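Local coordinates for protein NH(3)-dependent NAD(+) synthetase (Francisella tularensis subsp. holarctica LVS, PDB 3FIU) that is an NAD synthase of the HUP clan that binds adenosine monophosphate, pyrophosphate and magnesium ions in adjoining sites, at residues A[32-37]-A[43-48]. Residues are numbered along the deposited sequence; the frame is centred on the assembly and turned at random.
Sequences FVIGLS and AVAASL. With AMP (adenosine monophosphate), chain G; POP (pyrophosphate 2-), chain H.
Ile34, on strand 31-35, and Leu36, just after it, reach across to the alanine face of helix 40-51; side chain meets side chain through methyls alone, and no hydrogen bond crosses from one segment to the other. The contact is tightest at Ile34, whose CD1 methyl stands 3.4 Å from Ala45 CB, closer than carbon atoms usually come. CG1 lies anti to the backbone N (chi1 -174°), and this extended branch carries CD1 over the helix backbone, 3.6 Å from Ala46 N. The shorter branch, CG2, meets the methyl of Ala46 beside it. Alanine suits both helix positions because a single methyl lets the helix settle close on the strand, the CA atoms of Ile34 and Ala46 being 6.6 Å apart. Leu36 packs more loosely: only its CD2 touches, 3.8 Å from Ala46 CB, so that the Ala46 methyl lies against both Ile34 and Leu36.

No solvent side is left to the touching residues; the polar margin of the contact belongs instead to the ligands. Gly35 O accepts a hydrogen bond from O2' of adenosine monophosphate (2.6 Å), and the absence of a side chain leaves room for N3 of the base. Ser37 begins the SGGIDS sequence, the PP-loop of this family; its OG, joined also to Gly39 N and Ser42 OG, gives a 2.5 Å hydrogen bond to O3 of pyrophosphate. Farther along the helix, Ser47 N and OG approach Ala43 O from opposite faces of its carbonyl plane.

Helix 40-51 is the crossover of the beta-alpha-beta unit that continues into strand 56-60, beside strand 31-35 in the parallel sheet. Helix 68-81 covers Leu36 and Ala43, helix 9-25 takes Leu48, and helix 113-135 packs against Val33.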
ATOM      1  N   PHE A  32      -1.440 -19.056   0.351  1.00 20.53           N
ATOM      2  CA  PHE A  32      -0.881 -17.946   1.086  1.00 19.77           C
ATOM      3  C   PHE A  32       0.562 -17.686   0.740  1.00 18.99           C
ATOM      4  O   PHE A  32       1.309 -18.579   0.315  1.00 18.53           O
ATOM      5  CB  PHE A  32      -0.937 -18.251   2.597  1.00 20.86           C
ATOM      6  CG  PHE A  32      -2.322 -18.585   3.101  1.00 23.28           C
ATOM      7  CD1 PHE A  32      -2.688 -19.914   3.345  1.00 20.89           C
ATOM      8  CD2 PHE A  32      -3.257 -17.566   3.330  1.00 20.37           C
ATOM      9  CE1 PHE A  32      -3.991 -20.216   3.797  1.00 24.15           C
ATOM     10  CE2 PHE A  32      -4.545 -17.850   3.807  1.00 20.32           C
ATOM     11  CZ  PHE A  32      -4.917 -19.195   4.018  1.00 23.11           C
ATOM     12  N   VAL A  33       0.960 -16.448   0.986  1.00 15.92           N
ATOM     13  CA  VAL A  33       2.368 -16.106   1.014  1.00 16.43           C
ATOM     14  C   VAL A  33       2.577 -15.177   2.214  1.00 18.33           C
ATOM     15  O   VAL A  33       1.663 -14.394   2.596  1.00 17.75           O
ATOM     16  CB  VAL A  33       2.856 -15.508  -0.346  1.00 16.09           C
ATOM     17  CG1 VAL A  33       2.165 -14.181  -0.662  1.00 18.53           C
ATOM     18  CG2 VAL A  33       4.424 -15.345  -0.393  1.00 16.38           C
ATOM     19  N   ILE A  34       3.768 -15.267   2.804  1.00 16.79           N
ATOM     20  CA  ILE A  34       4.061 -14.529   4.025  1.00 17.81           C
ATOM     21  C   ILE A  34       5.546 -14.191   4.062  1.00 17.23           C
ATOM     22  O   ILE A  34       6.360 -15.000   3.632  1.00 18.04           O
ATOM     23  CB  ILE A  34       3.633 -15.323   5.269  1.00 19.88           C
ATOM     24  CG1 ILE A  34       3.809 -14.454   6.524  1.00 18.63           C
ATOM     25  CG2 ILE A  34       4.464 -16.603   5.421  1.00 21.84           C
ATOM     26  CD1 ILE A  34       2.983 -14.917   7.681  1.00 25.20           C
ATOM     27  N   GLY A  35       5.882 -12.972   4.497  1.00 14.54           N
ATOM     28  CA  GLY A  35       7.286 -12.614   4.725  1.00 16.11           C
ATOM     29  C   GLY A  35       7.725 -13.062   6.120  1.00 19.25           C
ATOM     30  O   GLY A  35       7.073 -12.722   7.127  1.00 17.07           O
ATOM     31  N   LEU A  36       8.806 -13.841   6.186  1.00 17.27           N
ATOM     32  CA  LEU A  36       9.319 -14.341   7.472  1.00 18.63           C
ATOM     33  C   LEU A  36      10.572 -13.613   7.902  1.00 19.43           C
ATOM     34  O   LEU A  36      11.629 -13.739   7.270  1.00 20.49           O
ATOM     35  CB  LEU A  36       9.614 -15.849   7.414  1.00 19.69           C
ATOM     36  CG  LEU A  36       8.572 -16.922   7.627  1.00 23.85           C
ATOM     37  CD1 LEU A  36       9.334 -18.234   7.754  1.00 24.45           C
ATOM     38  CD2 LEU A  36       7.755 -16.704   8.883  1.00 20.70           C
ATOM     39  N   SER A  37      10.452 -12.852   8.986  1.00 17.83           N
ATOM     40  CA  SER A  37      11.534 -12.017   9.478  1.00 17.13           C
ATOM     41  C   SER A  37      12.422 -12.746  10.495  1.00 16.42           C
ATOM     42  O   SER A  37      13.496 -12.283  10.807  1.00 17.49           O
ATOM     43  CB  SER A  37      10.937 -10.807  10.168  1.00 17.97           C
ATOM     44  OG  SER A  37      10.158 -11.254  11.269  1.00 16.93           O
ATOM     45  N   ALA A  43       6.301 -15.729  12.430  1.00 15.28           N
ATOM     46  CA  ALA A  43       6.418 -17.164  12.723  1.00 15.88           C
ATOM     47  C   ALA A  43       5.030 -17.792  13.016  1.00 16.47           C
ATOM     48  O   ALA A  43       4.651 -18.855  12.463  1.00 16.36           O
ATOM     49  CB  ALA A  43       7.399 -17.403  13.869  1.00 16.21           C
ATOM     50  N   VAL A  44       4.284 -17.146  13.909  1.00 18.53           N
ATOM     51  CA  VAL A  44       2.941 -17.627  14.288  1.00 16.06           C
ATOM     52  C   VAL A  44       2.004 -17.614  13.076  1.00 15.80           C
ATOM     53  O   VAL A  44       1.318 -18.607  12.794  1.00 16.44           O
ATOM     54  CB  VAL A  44       2.374 -16.799  15.490  1.00 16.89           C
ATOM     55  CG1 VAL A  44       0.869 -17.103  15.748  1.00 16.87           C
ATOM     56  CG2 VAL A  44       3.208 -17.061  16.795  1.00 17.47           C
ATOM     57  N   ALA A  45       1.949 -16.482  12.376  1.00 16.35           N
ATOM     58  CA  ALA A  45       1.112 -16.363  11.181  1.00 17.80           C
ATOM     59  C   ALA A  45       1.420 -17.466  10.127  1.00 19.28           C
ATOM     60  O   ALA A  45       0.492 -18.112   9.598  1.00 19.39           O
ATOM     61  CB  ALA A  45       1.267 -14.957  10.585  1.00 17.22           C
ATOM     62  N   ALA A  46       2.707 -17.718   9.865  1.00 17.65           N
ATOM     63  CA  ALA A  46       3.110 -18.801   8.932  1.00 19.34           C
ATOM     64  C   ALA A  46       2.645 -20.198   9.402  1.00 20.62           C
ATOM     65  O   ALA A  46       2.091 -20.981   8.624  1.00 21.79           O
ATOM     66  CB  ALA A  46       4.641 -18.788   8.705  1.00 19.18           C
ATOM     67  N   SER A  47       2.867 -20.487  10.677  1.00 19.69           N
ATOM     68  CA  SER A  47       2.434 -21.739  11.293  1.00 20.78           C
ATOM     69  C   SER A  47       0.914 -21.977  11.170  1.00 21.76           C
ATOM     70  O   SER A  47       0.473 -23.084  10.848  1.00 20.16           O
ATOM     71  CB  SER A  47       2.854 -21.785  12.757  1.00 19.57           C
ATOM     72  OG  SER A  47       4.272 -21.664  12.879  1.00 20.11           O
ATOM     73  N   LEU A  48       0.126 -20.941  11.430  1.00 23.00           N
ATOM     74  CA  LEU A  48      -1.328 -21.029  11.241  1.00 24.55           C
ATOM     75  C   LEU A  48      -1.694 -21.316   9.790  1.00 24.79           C
ATOM     76  O   LEU A  48      -2.546 -22.181   9.511  1.00 24.46           O
ATOM     77  CB  LEU A  48      -2.014 -19.748  11.733  1.00 25.73           C
ATOM     78  CG  LEU A  48      -1.891 -19.409  13.230  1.00 26.60           C
ATOM     79  CD1 LEU A  48      -2.318 -17.965  13.484  1.00 26.65           C
ATOM     80  CD2 LEU A  48      -2.713 -20.357  14.087  1.00 24.10           C
TER
HETATM   81  P   AMP G3001       8.227  -6.045  12.381  1.00 26.74           P
HETATM   82  O1P AMP G3001       6.904  -6.095  13.124  1.00 21.62           O
HETATM   83  O2P AMP G3001       8.518  -4.648  11.810  1.00 24.31           O
HETATM   84  O3P AMP G3001       9.421  -6.674  13.007  1.00 22.27           O
HETATM   85  O5' AMP G3001       7.986  -6.862  10.994  1.00 23.48           O
HETATM   86  C5' AMP G3001       6.740  -6.691  10.288  1.00 20.20           C
HETATM   87  C4' AMP G3001       6.643  -7.776   9.230  1.00 22.09           C
HETATM   88  O4' AMP G3001       7.474  -7.480   8.100  1.00 22.00           O
HETATM   89  C3' AMP G3001       7.153  -9.132   9.702  1.00 20.60           C
HETATM   90  O3' AMP G3001       6.135  -9.763  10.465  1.00 17.93           O
HETATM   91  C2' AMP G3001       7.418  -9.839   8.376  1.00 13.94           C
HETATM   92  O2' AMP G3001       6.209 -10.419   7.838  1.00 16.62           O
HETATM   93  C1' AMP G3001       7.907  -8.697   7.482  1.00 17.66           C
HETATM   94  N9  AMP G3001       9.388  -8.684   7.494  1.00 21.33           N
HETATM   95  C8  AMP G3001      10.201  -7.886   8.236  1.00 23.26           C
HETATM   96  N7  AMP G3001      11.511  -8.164   8.000  1.00 23.12           N
HETATM   97  C5  AMP G3001      11.532  -9.185   7.111  1.00 21.10           C
HETATM   98  C6  AMP G3001      12.589  -9.948   6.421  1.00 20.64           C
HETATM   99  N6  AMP G3001      13.894  -9.712   6.689  1.00 17.82           N
HETATM  100  N1  AMP G3001      12.166 -10.888   5.556  1.00 16.94           N
HETATM  101  C2  AMP G3001      10.873 -11.163   5.293  1.00 20.07           C
HETATM  102  N3  AMP G3001       9.837 -10.493   5.871  1.00 22.21           N
HETATM  103  C4  AMP G3001      10.138  -9.511   6.767  1.00 22.05           C
HETATM  104  P1  POP H4001       7.909 -10.129  13.403  1.00 19.14           P
HETATM  105  O1  POP H4001       7.647 -11.537  12.927  1.00 19.01           O
HETATM  106  O2  POP H4001       6.777  -9.210  13.039  1.00 17.12           O
HETATM  107  O3  POP H4001       9.213  -9.534  12.894  1.00 19.86           O
HETATM  108  O   POP H4001       7.938 -10.162  15.026  1.00 17.79           O
HETATM  109  P2  POP H4001       8.242  -8.856  15.920  1.00 19.41           P
HETATM  110  O4  POP H4001       7.155  -7.819  15.685  1.00 18.45           O
HETATM  111  O5  POP H4001       8.131  -9.421  17.307  1.00 17.35           O
HETATM  112  O6  POP H4001       9.621  -8.288  15.690  1.00 18.56           O